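Local coordinates for chloramphenicol acetyltransferase (Aliivibrio fischeri, PDB 6PXA), which probably transfers the acetyl group of acetyl-CoA to the 3-hydroxyl of chloramphenicol, as a hexapeptide-repeat (xenobiotic-type) acyltransferase, at the interface of chains A and B. Sequence-based numbering; all coordinates share one arbitrary frame. Chains: chain A/B, Chloramphenicol acetyltransferase.

Contact 1: the interface of chains A and B. Residues chain A 94, 96-100, 103; chain B 127, 174-175, 188, 202-205.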
loop_
_atom_site.group_PDB
_atom_site.type_symbol
_atom_site.label_atom_id
_atom_site.label_comp_id
_atom_site.label_asym_id
_atom_site.label_seq_id
_atom_site.Cartn_x
_atom_site.Cartn_y
_atom_site.Cartn_z
ATOM N N ARG A 94 14.194 -17.755 -7.180
ATOM C CA ARG A 94 14.757 -17.660 -8.525
ATOM C C ARG A 94 13.668 -17.941 -9.551
ATOM O O ARG A 94 13.338 -19.098 -9.802
ATOM C CB ARG A 94 15.944 -18.610 -8.673
ATOM C CG ARG A 94 17.183 -17.971 -8.100
ATOM C CD ARG A 94 18.475 -18.623 -8.520
ATOM N NE ARG A 94 18.772 -18.457 -9.935
ATOM C CZ ARG A 94 20.008 -18.499 -10.413
ATOM N NH1 ARG A 94 21.008 -18.676 -9.565
ATOM N NH2 ARG A 94 20.245 -18.372 -11.716
ATOM N N ASP A 96 13.833 -18.034 -12.546
ATOM C CA ASP A 96 14.404 -18.766 -13.669
ATOM C C ASP A 96 14.696 -20.226 -13.344
ATOM O O ASP A 96 15.019 -21.002 -14.247
ATOM C CB ASP A 96 15.684 -18.073 -14.155
ATOM C CG ASP A 96 16.736 -17.929 -13.065
ATOM O OD1 ASP A 96 16.397 -17.810 -11.871
ATOM O OD2 ASP A 96 17.931 -17.928 -13.414
ATOM N N TRP A 97 14.585 -20.613 -12.085
ATOM C CA TRP A 97 14.602 -22.009 -11.702
ATOM C C TRP A 97 13.180 -22.564 -11.752
ATOM O O TRP A 97 12.196 -21.815 -11.787
ATOM C CB TRP A 97 15.200 -22.158 -10.304
ATOM C CG TRP A 97 16.696 -22.016 -10.259
ATOM C CD1 TRP A 97 17.539 -21.794 -11.311
ATOM C CD2 TRP A 97 17.519 -22.106 -9.096
ATOM N NE1 TRP A 97 18.848 -21.755 -10.871
ATOM C CE2 TRP A 97 18.857 -21.941 -9.513
ATOM C CE3 TRP A 97 17.256 -22.330 -7.741
ATOM C CZ2 TRP A 97 19.922 -21.999 -8.623
ATOM C CZ3 TRP A 97 18.306 -22.365 -6.860
ATOM C CH2 TRP A 97 19.627 -22.203 -7.301
ATOM N N ILE A 98 13.086 -23.892 -11.750
ATOM C CA ILE A 98 11.793 -24.569 -11.890
ATOM C C ILE A 98 10.818 -24.116 -10.810
ATOM O O ILE A 98 9.677 -23.741 -11.104
ATOM C CB ILE A 98 11.979 -26.093 -11.876
ATOM C CG1 ILE A 98 12.633 -26.554 -13.176
ATOM C CG2 ILE A 98 10.652 -26.768 -11.726
ATOM C CD1 ILE A 98 12.910 -28.046 -13.221
ATOM N N SER A 99 11.246 -24.134 -9.552
ATOM C CA SER A 99 10.425 -23.631 -8.458
ATOM C C SER A 99 11.007 -22.353 -7.858
ATOM O O SER A 99 12.233 -22.172 -7.800
ATOM C CB SER A 99 10.291 -24.664 -7.344
ATOM O OG SER A 99 9.652 -24.053 -6.230
ATOM N N THR A 100 10.115 -21.475 -7.380
ATOM C CA THR A 100 10.535 -20.348 -6.556
ATOM C C THR A 100 10.609 -20.688 -5.067
ATOM O O THR A 100 10.947 -19.813 -4.262
ATOM C CB THR A 100 9.597 -19.137 -6.753
ATOM O OG1 THR A 100 8.222 -19.521 -6.583
ATOM C CG2 THR A 100 9.812 -18.493 -8.137
ATOM N N PHE A 103 13.298 -24.365 -0.586
ATOM C CA PHE A 103 13.459 -25.649 0.095
ATOM C C PHE A 103 14.575 -25.592 1.139
ATOM O O PHE A 103 15.690 -25.160 0.847
ATOM C CB PHE A 103 13.795 -26.749 -0.920
ATOM C CG PHE A 103 12.853 -26.832 -2.089
ATOM C CD1 PHE A 103 11.665 -27.555 -1.996
ATOM C CD2 PHE A 103 13.177 -26.227 -3.297
ATOM C CE1 PHE A 103 10.793 -27.647 -3.076
ATOM C CE2 PHE A 103 12.318 -26.316 -4.387
ATOM C CZ PHE A 103 11.119 -27.033 -4.276
ATOM N N ASP B 127 3.220 -23.728 -6.008
ATOM C CA ASP B 127 4.487 -23.108 -6.366
ATOM C C ASP B 127 4.286 -21.638 -6.750
ATOM O O ASP B 127 4.812 -21.158 -7.754
ATOM C CB ASP B 127 5.172 -23.885 -7.493
ATOM C CG ASP B 127 6.567 -23.326 -7.809
ATOM O OD1 ASP B 127 7.304 -23.013 -6.851
ATOM O OD2 ASP B 127 6.909 -23.165 -8.998
ATOM N N ARG B 174 7.414 -17.061 -16.999
ATOM C CA ARG B 174 8.729 -17.518 -16.544
ATOM C C ARG B 174 9.404 -18.403 -17.584
ATOM O O ARG B 174 10.634 -18.386 -17.708
ATOM C CB ARG B 174 8.603 -18.263 -15.215
ATOM C CG ARG B 174 8.234 -17.388 -14.009
ATOM C CD ARG B 174 7.784 -18.237 -12.824
ATOM N NE ARG B 174 8.853 -19.079 -12.290
ATOM C CZ ARG B 174 8.666 -20.159 -11.530
ATOM N NH1 ARG B 174 7.449 -20.569 -11.198
ATOM N NH2 ARG B 174 9.710 -20.849 -11.102
ATOM N N PHE B 175 8.625 -19.195 -18.331
ATOM C CA PHE B 175 9.167 -20.132 -19.310
ATOM C C PHE B 175 8.362 -20.076 -20.602
ATOM O O PHE B 175 7.257 -19.525 -20.653
ATOM C CB PHE B 175 9.176 -21.565 -18.758
ATOM C CG PHE B 175 9.762 -21.666 -17.384
ATOM C CD1 PHE B 175 11.131 -21.629 -17.203
ATOM C CD2 PHE B 175 8.940 -21.774 -16.270
ATOM C CE1 PHE B 175 11.679 -21.721 -15.937
ATOM C CE2 PHE B 175 9.479 -21.860 -14.996
ATOM C CZ PHE B 175 10.859 -21.827 -14.835
ATOM N N TRP B 188 5.125 -31.673 -10.289
ATOM C CA TRP B 188 6.101 -32.174 -9.321
ATOM C C TRP B 188 5.673 -31.917 -7.886
ATOM O O TRP B 188 6.141 -32.618 -6.982
ATOM C CB TRP B 188 7.492 -31.552 -9.547
ATOM C CG TRP B 188 7.568 -30.035 -9.255
ATOM C CD1 TRP B 188 7.557 -29.037 -10.177
ATOM C CD2 TRP B 188 7.682 -29.382 -7.962
ATOM N NE1 TRP B 188 7.640 -27.807 -9.552
ATOM C CE2 TRP B 188 7.717 -27.994 -8.196
ATOM C CE3 TRP B 188 7.757 -29.839 -6.641
ATOM C CZ2 TRP B 188 7.818 -27.061 -7.158
ATOM C CZ3 TRP B 188 7.845 -28.930 -5.617
ATOM C CH2 TRP B 188 7.875 -27.546 -5.877
ATOM N N ILE B 202 17.516 -30.909 -9.792
ATOM C CA ILE B 202 16.895 -30.394 -11.008
ATOM C C ILE B 202 15.944 -29.240 -10.696
ATOM O O ILE B 202 15.889 -28.262 -11.448
ATOM C CB ILE B 202 16.178 -31.518 -11.779
ATOM C CG1 ILE B 202 17.138 -32.666 -12.094
ATOM C CG2 ILE B 202 15.591 -30.976 -13.074
ATOM C CD1 ILE B 202 16.516 -33.751 -12.978
ATOM N N LEU B 203 15.170 -29.330 -9.603
ATOM C CA LEU B 203 14.245 -28.242 -9.266
ATOM C C LEU B 203 14.984 -26.935 -8.941
ATOM O O LEU B 203 14.463 -25.843 -9.201
ATOM C CB LEU B 203 13.348 -28.649 -8.091
ATOM C CG LEU B 203 12.366 -29.827 -8.276
ATOM C CD1 LEU B 203 11.859 -30.327 -6.934
ATOM C CD2 LEU B 203 11.204 -29.442 -9.161
ATOM N N CYS B 204 16.186 -27.022 -8.381
ATOM C CA CYS B 204 17.050 -25.854 -8.187
ATOM C C CYS B 204 17.877 -25.571 -9.436
ATOM O O CYS B 204 19.093 -25.440 -9.387
ATOM C CB CYS B 204 17.948 -26.053 -6.969
ATOM S SG CYS B 204 17.024 -26.096 -5.395
ATOM N N SER B 205 17.185 -25.461 -10.568
ATOM C CA SER B 205 17.790 -25.203 -11.867
ATOM C C SER B 205 16.659 -24.927 -12.844
ATOM O O SER B 205 15.474 -25.049 -12.509
ATOM C CB SER B 205 18.640 -26.374 -12.357
ATOM O OG SER B 205 17.812 -27.372 -12.935
HETATM O O HOH W 1 6.522 -18.877 -8.325
HETATM O O HOH W 2 13.907 -24.428 -7.334
#
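Residues A:Trp97 to A:Thr100 run as an irregular loop, extended at A:Trp97 and A:Ser99 but helical at A:Ile98, so that successive carbonyls and N-H groups turn towards chain B. In this hexapeptide-repeat acetyltransferase the loop lies between the C-terminal helical region of the neighbour and the B:Asp127 turn. Backbone meets backbone where A:Ile98 N donates to B:Ser205 O (2.8 Å), from above the carbonyl plane. The A:Trp97 indole lies flat between two layers: the B:Cys204–B:Ser205 peptide covers one face, with B:Cys204 C 3.7 Å from the centroid of the five-membered ring, and A:Arg94 CD sits over the other. A:Arg94 grips A:Asp96 side-on, NE to OD1 and NH2 to OD2 (2.9 Å), a salt bridge within chain A. B:Arg174, bent at chi3 (65°), brings NH2 to A:Trp97 O (2.8 Å), in the carbonyl plane. OD1 of B:Asp127 is gripped twice: A:Ser99 OG, anti to its backbone N (chi1 172°), reaches it at 2.6 Å from above the carboxylate plane, while A:Thr100 N donates to its syn lone pair (3.2 Å). Beside them A:Ser99 CB packs on B:Trp188 CZ2 (3.4 Å), and A:Phe103 CZ meets B:Trp188 CH2 tip to tip.

Contact 2: the interface of chains A and B. Residues chain A 44, 47-51, 53, 55-56; chain B 8-11, 36-37.
B:Trp10 packs between the A:Tyr49–A:Leu51 segment and the 3-10 helix 54-56 of chain A, in an interface between subunits of the hexapeptide-repeat trimer. Its CG takes the crowded position between backbone N and carbonyl carbon (chi1 42°). From there B:Trp10 CB lies beside CD1 and CE1 of the A:Tyr49 ring, and B:Trp10 CD1 meets A:Pro55 CG at 3.8 Å. B:Trp10 NE1 points along the ring plane at the carboxylate of A:Asp53, tip to tip, and donates to the syn lone pair of OD2 (2.7 Å, 159° at H). Further out, the six-membered ring is clamped: A:Tyr49 CA sits over one face, 3.4 Å from the centroid, and A:Thr56 CG2 presses on the other. The far corner, B:Trp10 CH2, touches A:Leu51 CD2 at 3.6 Å. A:Asp53 is held in turn by A:Thr56 OG1, which donates to OD1 (2.6 Å), and a water links its OD2 to B:Tyr37 OH. B:Tyr37 OH, the phenol hydroxyl, accepts from A:Tyr49 N (2.9 Å) in a nearly straight bond. The B:Tyr37 ring turns its CE2 edge onto the face of A:Tyr49, planes 63° apart, while the extended A:Arg48 runs antiparallel across one B:Tyr37 face with CD 3.7 Å from the centroid; B:Phe36 covers the other. The site thus locks the N-terminal segment of one subunit onto its neighbour, and fixes B:Trp10, which also lines a taurocholic acid pocket.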
loop_
_atom_site.group_PDB
_atom_site.type_symbol
_atom_site.label_atom_id
_atom_site.label_comp_id
_atom_site.label_asym_id
_atom_site.label_seq_id
_atom_site.Cartn_x
_atom_site.Cartn_y
_atom_site.Cartn_z
ATOM N N GLU A 44 13.793 0.210 11.734
ATOM C CA GLU A 44 12.902 -0.902 12.056
ATOM C C GLU A 44 11.810 -1.104 11.019
ATOM O O GLU A 44 11.388 -2.239 10.770
ATOM C CB GLU A 44 12.246 -0.684 13.418
ATOM C CG GLU A 44 13.193 -0.766 14.565
ATOM C CD GLU A 44 12.497 -0.464 15.870
ATOM O OE1 GLU A 44 11.579 0.393 15.887
ATOM O OE2 GLU A 44 12.867 -1.096 16.874
ATOM N N VAL A 47 13.510 0.171 6.359
ATOM C CA VAL A 47 14.583 -0.572 5.717
ATOM C C VAL A 47 14.377 -2.027 6.088
ATOM O O VAL A 47 14.491 -2.404 7.259
ATOM C CB VAL A 47 15.970 -0.080 6.142
ATOM C CG1 VAL A 47 17.066 -0.812 5.306
ATOM C CG2 VAL A 47 16.060 1.411 5.959
ATOM N N ARG A 48 14.057 -2.836 5.095
ATOM C CA ARG A 48 13.554 -4.175 5.350
ATOM C C ARG A 48 14.500 -5.201 4.749
ATOM O O ARG A 48 15.059 -4.981 3.667
ATOM C CB ARG A 48 12.155 -4.328 4.792
ATOM C CG ARG A 48 11.209 -3.341 5.400
ATOM C CD ARG A 48 9.794 -3.806 5.246
ATOM N NE ARG A 48 8.867 -2.825 5.789
ATOM C CZ ARG A 48 7.584 -2.776 5.476
ATOM N NH1 ARG A 48 7.072 -3.668 4.633
ATOM N NH2 ARG A 48 6.808 -1.845 6.014
ATOM N N TYR A 49 14.682 -6.305 5.482
ATOM C CA TYR A 49 15.490 -7.462 5.058
ATOM C C TYR A 49 16.981 -7.130 4.884
ATOM O O TYR A 49 17.689 -7.800 4.122
ATOM C CB TYR A 49 14.931 -8.093 3.779
ATOM C CG TYR A 49 13.421 -8.275 3.842
ATOM C CD1 TYR A 49 12.862 -9.366 4.484
ATOM C CD2 TYR A 49 12.560 -7.341 3.264
ATOM C CE1 TYR A 49 11.498 -9.538 4.546
ATOM C CE2 TYR A 49 11.189 -7.494 3.342
ATOM C CZ TYR A 49 10.665 -8.602 3.972
ATOM O OH TYR A 49 9.300 -8.769 4.054
ATOM N N LEU A 50 17.498 -6.130 5.604
ATOM C CA LEU A 50 18.928 -5.794 5.556
ATOM C C LEU A 50 19.646 -6.471 6.720
ATOM O O LEU A 50 19.432 -6.119 7.885
ATOM C CB LEU A 50 19.135 -4.279 5.597
ATOM C CG LEU A 50 20.583 -3.855 5.418
ATOM C CD1 LEU A 50 21.137 -4.281 4.067
ATOM C CD2 LEU A 50 20.642 -2.347 5.554
ATOM N N LEU A 51 20.490 -7.444 6.412
ATOM C CA LEU A 51 21.287 -8.067 7.454
ATOM C C LEU A 51 22.065 -7.008 8.233
ATOM O O LEU A 51 22.513 -6.001 7.684
ATOM C CB LEU A 51 22.242 -9.086 6.840
ATOM C CG LEU A 51 21.587 -10.349 6.301
ATOM C CD1 LEU A 51 22.635 -11.245 5.658
ATOM C CD2 LEU A 51 20.870 -11.094 7.428
ATOM N N ASP A 53 20.545 -5.503 10.878
ATOM C CA ASP A 53 19.526 -4.734 11.575
ATOM C C ASP A 53 19.279 -5.328 12.962
ATOM O O ASP A 53 20.000 -6.213 13.432
ATOM C CB ASP A 53 18.242 -4.670 10.743
ATOM C CG ASP A 53 17.508 -6.045 10.608
ATOM O OD1 ASP A 53 17.997 -7.097 11.084
ATOM O OD2 ASP A 53 16.403 -6.055 10.012
ATOM N N PRO A 55 16.799 -7.423 14.411
ATOM C CA PRO A 55 16.568 -8.860 14.641
ATOM C C PRO A 55 17.645 -9.780 14.073
ATOM O O PRO A 55 17.605 -10.982 14.367
ATOM C CB PRO A 55 15.213 -9.112 13.956
ATOM C CG PRO A 55 15.173 -8.135 12.872
ATOM C CD PRO A 55 15.819 -6.890 13.441
ATOM N N THR A 56 18.592 -9.283 13.265
ATOM C CA THR A 56 19.619 -10.157 12.703
ATOM C C THR A 56 21.032 -9.687 13.031
ATOM O O THR A 56 21.982 -10.120 12.374
ATOM C CB THR A 56 19.484 -10.287 11.182
ATOM O OG1 THR A 56 19.720 -9.009 10.575
ATOM C CG2 THR A 56 18.097 -10.806 10.793
ATOM N N ASN B 8 9.779 -13.363 15.383
ATOM C CA ASN B 8 10.924 -12.793 16.084
ATOM C C ASN B 8 11.965 -12.201 15.144
ATOM O O ASN B 8 12.716 -11.312 15.553
ATOM C CB ASN B 8 11.588 -13.847 16.969
ATOM C CG ASN B 8 10.799 -14.129 18.237
ATOM O OD1 ASN B 8 9.879 -13.388 18.593
ATOM N ND2 ASN B 8 11.169 -15.196 18.936
ATOM N N SER B 9 12.044 -12.667 13.903
ATOM C CA SER B 9 12.877 -11.988 12.918
ATOM C C SER B 9 12.325 -12.317 11.544
ATOM O O SER B 9 11.520 -13.239 11.389
ATOM C CB SER B 9 14.360 -12.387 13.026
ATOM O OG SER B 9 14.555 -13.734 12.645
ATOM N N TRP B 10 12.755 -11.548 10.547
ATOM C CA TRP B 10 12.314 -11.846 9.189
ATOM C C TRP B 10 13.019 -13.050 8.592
ATOM O O TRP B 10 12.745 -13.400 7.440
ATOM C CB TRP B 10 12.501 -10.626 8.274
ATOM C CG TRP B 10 13.778 -9.873 8.441
ATOM C CD1 TRP B 10 14.012 -8.826 9.305
ATOM C CD2 TRP B 10 15.002 -10.065 7.708
ATOM N NE1 TRP B 10 15.308 -8.367 9.158
ATOM C CE2 TRP B 10 15.934 -9.099 8.182
ATOM C CE3 TRP B 10 15.396 -10.943 6.694
ATOM C CZ2 TRP B 10 17.253 -9.012 7.691
ATOM C CZ3 TRP B 10 16.688 -10.851 6.199
ATOM C CH2 TRP B 10 17.609 -9.883 6.700
ATOM N N LEU B 11 13.941 -13.667 9.326
ATOM C CA LEU B 11 14.529 -14.922 8.898
ATOM C C LEU B 11 13.563 -16.079 9.072
ATOM O O LEU B 11 13.794 -17.149 8.508
ATOM C CB LEU B 11 15.810 -15.212 9.685
ATOM C CG LEU B 11 16.961 -14.187 9.694
ATOM C CD1 LEU B 11 18.154 -14.717 10.425
ATOM C CD2 LEU B 11 17.352 -13.748 8.288
ATOM N N PHE B 36 7.117 -11.155 9.416
ATOM C CA PHE B 36 7.756 -10.354 10.458
ATOM C C PHE B 36 7.383 -8.876 10.374
ATOM O O PHE B 36 7.098 -8.244 11.395
ATOM C CB PHE B 36 9.281 -10.499 10.386
ATOM C CG PHE B 36 10.023 -9.580 11.331
ATOM C CD1 PHE B 36 10.133 -9.889 12.683
ATOM C CD2 PHE B 36 10.608 -8.399 10.874
ATOM C CE1 PHE B 36 10.829 -9.032 13.568
ATOM C CE2 PHE B 36 11.287 -7.548 11.754
ATOM C CZ PHE B 36 11.389 -7.871 13.105
ATOM N N TYR B 37 7.412 -8.295 9.182
ATOM C CA TYR B 37 7.262 -6.846 9.139
ATOM C C TYR B 37 5.824 -6.381 9.353
ATOM O O TYR B 37 5.602 -5.179 9.519
ATOM C CB TYR B 37 7.828 -6.305 7.818
ATOM C CG TYR B 37 9.355 -6.198 7.877
ATOM C CD1 TYR B 37 9.977 -5.158 8.576
ATOM C CD2 TYR B 37 10.163 -7.165 7.281
ATOM C CE1 TYR B 37 11.395 -5.078 8.653
ATOM C CE2 TYR B 37 11.536 -7.115 7.370
ATOM C CZ TYR B 37 12.143 -6.064 8.037
ATOM O OH TYR B 37 13.502 -6.039 8.096
HETATM O O HOH W 3 14.367 -4.179 10.051
#

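Contact 3: the interface of chains A and B. Residues chain A 90, 93, 100-102; chain B 32, 76-78, 129.
At the apolar centre A:Phe101 offers one face to the edge of B:Phe76, the rings 79° apart, while its CE1 touches B:Tyr32 CD1 at 3.6 Å in the plane of the phenol ring. A:Pro102 covers the other A:Phe101 face and reaches B:Ser78 OG with CD. A stack adjoins this cluster: the imidazole of A:His93 lies over the indole of B:Trp129, with A:His93 CD2 3.5 Å from B:Trp129 CE2 and the planes 23° apart. A:His93 CB extends the stack over the six-membered ring, 3.5 Å from its centroid. B:Trp129 reaches this place with CG anti to its backbone N (chi1 177°). Towards the polar rim, A:His93 ND1 donates to A:Thr100 O (2.7 Å), nearly along the C=O axis, which fixes the ring's rotation and probably leaves NE2 as the nitrogen that would act as base. The B:Tyr32 hydroxyl lies at the imidazole edge, beside CE1. A water gathers A:Thr100 OG1 (3.1 Å), B:Phe76 O (3.0 Å) and B:Ser78 OG (2.8 Å), joining the chains. In this family the histidine is the catalytic base; the site holds it against the neighbouring subunit, so the active centre probably depends on trimer assembly, beside B:Tyr32, A:Phe101 and A:Pro102, residues of the taurocholic acid pockets.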
loop_
_atom_site.group_PDB
_atom_site.type_symbol
_atom_site.label_atom_id
_atom_site.label_comp_id
_atom_site.label_asym_id
_atom_site.label_seq_id
_atom_site.Cartn_x
_atom_site.Cartn_y
_atom_site.Cartn_z
ATOM N N ASN A 90 16.813 -11.142 -4.288
ATOM C CA ASN A 90 15.655 -11.991 -4.551
ATOM C C ASN A 90 15.231 -12.808 -3.334
ATOM O O ASN A 90 14.309 -13.623 -3.448
ATOM C CB ASN A 90 15.934 -12.906 -5.754
ATOM C CG ASN A 90 17.066 -13.918 -5.504
ATOM O OD1 ASN A 90 17.610 -14.018 -4.406
ATOM N ND2 ASN A 90 17.402 -14.685 -6.537
ATOM N N HIS A 93 14.495 -16.510 -3.959
ATOM C CA HIS A 93 13.548 -16.993 -4.965
ATOM C C HIS A 93 14.089 -16.707 -6.360
ATOM O O HIS A 93 14.392 -15.550 -6.688
ATOM C CB HIS A 93 12.181 -16.339 -4.794
ATOM C CG HIS A 93 11.676 -16.378 -3.387
ATOM N ND1 HIS A 93 10.987 -17.455 -2.872
ATOM C CD2 HIS A 93 11.757 -15.468 -2.387
ATOM C CE1 HIS A 93 10.672 -17.211 -1.613
ATOM N NE2 HIS A 93 11.121 -16.008 -1.297
ATOM N N THR A 100 10.115 -21.475 -7.380
ATOM C CA THR A 100 10.535 -20.348 -6.556
ATOM C C THR A 100 10.609 -20.688 -5.067
ATOM O O THR A 100 10.947 -19.813 -4.262
ATOM C CB THR A 100 9.597 -19.137 -6.753
ATOM O OG1 THR A 100 8.222 -19.521 -6.583
ATOM C CG2 THR A 100 9.812 -18.493 -8.137
ATOM N N PHE A 101 10.319 -21.915 -4.680
ATOM C CA PHE A 101 10.203 -22.239 -3.255
ATOM C C PHE A 101 11.584 -22.407 -2.635
ATOM O O PHE A 101 12.424 -23.111 -3.199
ATOM C CB PHE A 101 9.401 -23.519 -3.035
ATOM C CG PHE A 101 9.032 -23.758 -1.591
ATOM C CD1 PHE A 101 7.948 -23.099 -1.018
ATOM C CD2 PHE A 101 9.788 -24.604 -0.799
ATOM C CE1 PHE A 101 7.613 -23.312 0.317
ATOM C CE2 PHE A 101 9.452 -24.826 0.533
ATOM C CZ PHE A 101 8.376 -24.180 1.090
ATOM N N PRO A 102 11.840 -21.815 -1.462
ATOM C CA PRO A 102 13.164 -21.960 -0.800
ATOM C C PRO A 102 13.265 -23.206 0.073
ATOM O O PRO A 102 13.323 -23.151 1.310
ATOM C CB PRO A 102 13.275 -20.656 0.000
ATOM C CG PRO A 102 11.861 -20.281 0.325
ATOM C CD PRO A 102 10.975 -20.833 -0.784
ATOM N N TYR B 32 4.177 -21.322 3.338
ATOM C CA TYR B 32 4.557 -20.584 4.532
ATOM C C TYR B 32 4.249 -19.101 4.369
ATOM O O TYR B 32 4.205 -18.566 3.257
ATOM C CB TYR B 32 6.065 -20.733 4.839
ATOM C CG TYR B 32 6.972 -19.992 3.857
ATOM C CD1 TYR B 32 7.451 -20.621 2.707
ATOM C CD2 TYR B 32 7.347 -18.669 4.076
ATOM C CE1 TYR B 32 8.262 -19.955 1.811
ATOM C CE2 TYR B 32 8.157 -17.991 3.174
ATOM C CZ TYR B 32 8.623 -18.640 2.055
ATOM O OH TYR B 32 9.438 -17.991 1.152
ATOM N N PHE B 76 3.723 -25.537 -1.585
ATOM C CA PHE B 76 4.994 -24.949 -1.980
ATOM C C PHE B 76 4.853 -23.475 -2.345
ATOM O O PHE B 76 5.548 -22.977 -3.240
ATOM C CB PHE B 76 5.602 -25.733 -3.133
ATOM C CG PHE B 76 6.059 -27.112 -2.741
ATOM C CD1 PHE B 76 7.083 -27.278 -1.839
ATOM C CD2 PHE B 76 5.442 -28.246 -3.251
ATOM C CE1 PHE B 76 7.510 -28.555 -1.465
ATOM C CE2 PHE B 76 5.875 -29.525 -2.884
ATOM C CZ PHE B 76 6.902 -29.671 -1.988
ATOM N N CYS B 77 3.942 -22.779 -1.674
ATOM C CA CYS B 77 3.726 -21.366 -1.922
ATOM C C CYS B 77 4.531 -20.538 -0.937
ATOM O O CYS B 77 4.717 -20.920 0.221
ATOM C CB CYS B 77 2.243 -20.992 -1.822
ATOM S SG CYS B 77 1.281 -21.617 -3.189
ATOM N N SER B 78 5.014 -19.409 -1.418
ATOM C CA SER B 78 5.827 -18.482 -0.631
ATOM C C SER B 78 5.033 -17.198 -0.522
ATOM O O SER B 78 4.810 -16.526 -1.532
ATOM C CB SER B 78 7.186 -18.221 -1.285
ATOM O OG SER B 78 7.944 -19.422 -1.352
ATOM N N TRP B 129 4.636 -17.656 -5.678
ATOM C CA TRP B 129 5.373 -16.696 -4.867
ATOM C C TRP B 129 4.595 -15.387 -4.876
ATOM O O TRP B 129 4.353 -14.820 -5.946
ATOM C CB TRP B 129 6.776 -16.506 -5.442
ATOM C CG TRP B 129 7.645 -15.492 -4.762
ATOM C CD1 TRP B 129 7.581 -15.067 -3.465
ATOM C CD2 TRP B 129 8.736 -14.795 -5.361
ATOM N NE1 TRP B 129 8.566 -14.121 -3.225
ATOM C CE2 TRP B 129 9.292 -13.950 -4.372
ATOM C CE3 TRP B 129 9.294 -14.793 -6.645
ATOM C CZ2 TRP B 129 10.368 -13.109 -4.630
ATOM C CZ3 TRP B 129 10.369 -13.950 -6.893
ATOM C CH2 TRP B 129 10.884 -13.124 -5.893
HETATM O O HOH W 4 7.011 -20.411 -3.852
#

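Contacts 1 and 3 are nearly continuous: the centres of their C-alpha atoms lie about 9 Å apart, and both use A:Thr100, which faces B:Asp127 and B:Arg174 in contact 1, where the rest of its loop meets the neighbour's C-terminal part, and strands 78-80 and 129-130 in contact 3. Contact 2 is more distant, about 18 Å from contact 3 and about 26 Å from contact 1, and involves the N-terminal part of chain B. Contact 3 thus sits between two flanking grips. Repeated around the three-chain assembly, this arrangement would place a catalytic histidine at each subunit junction and steady it from both ends.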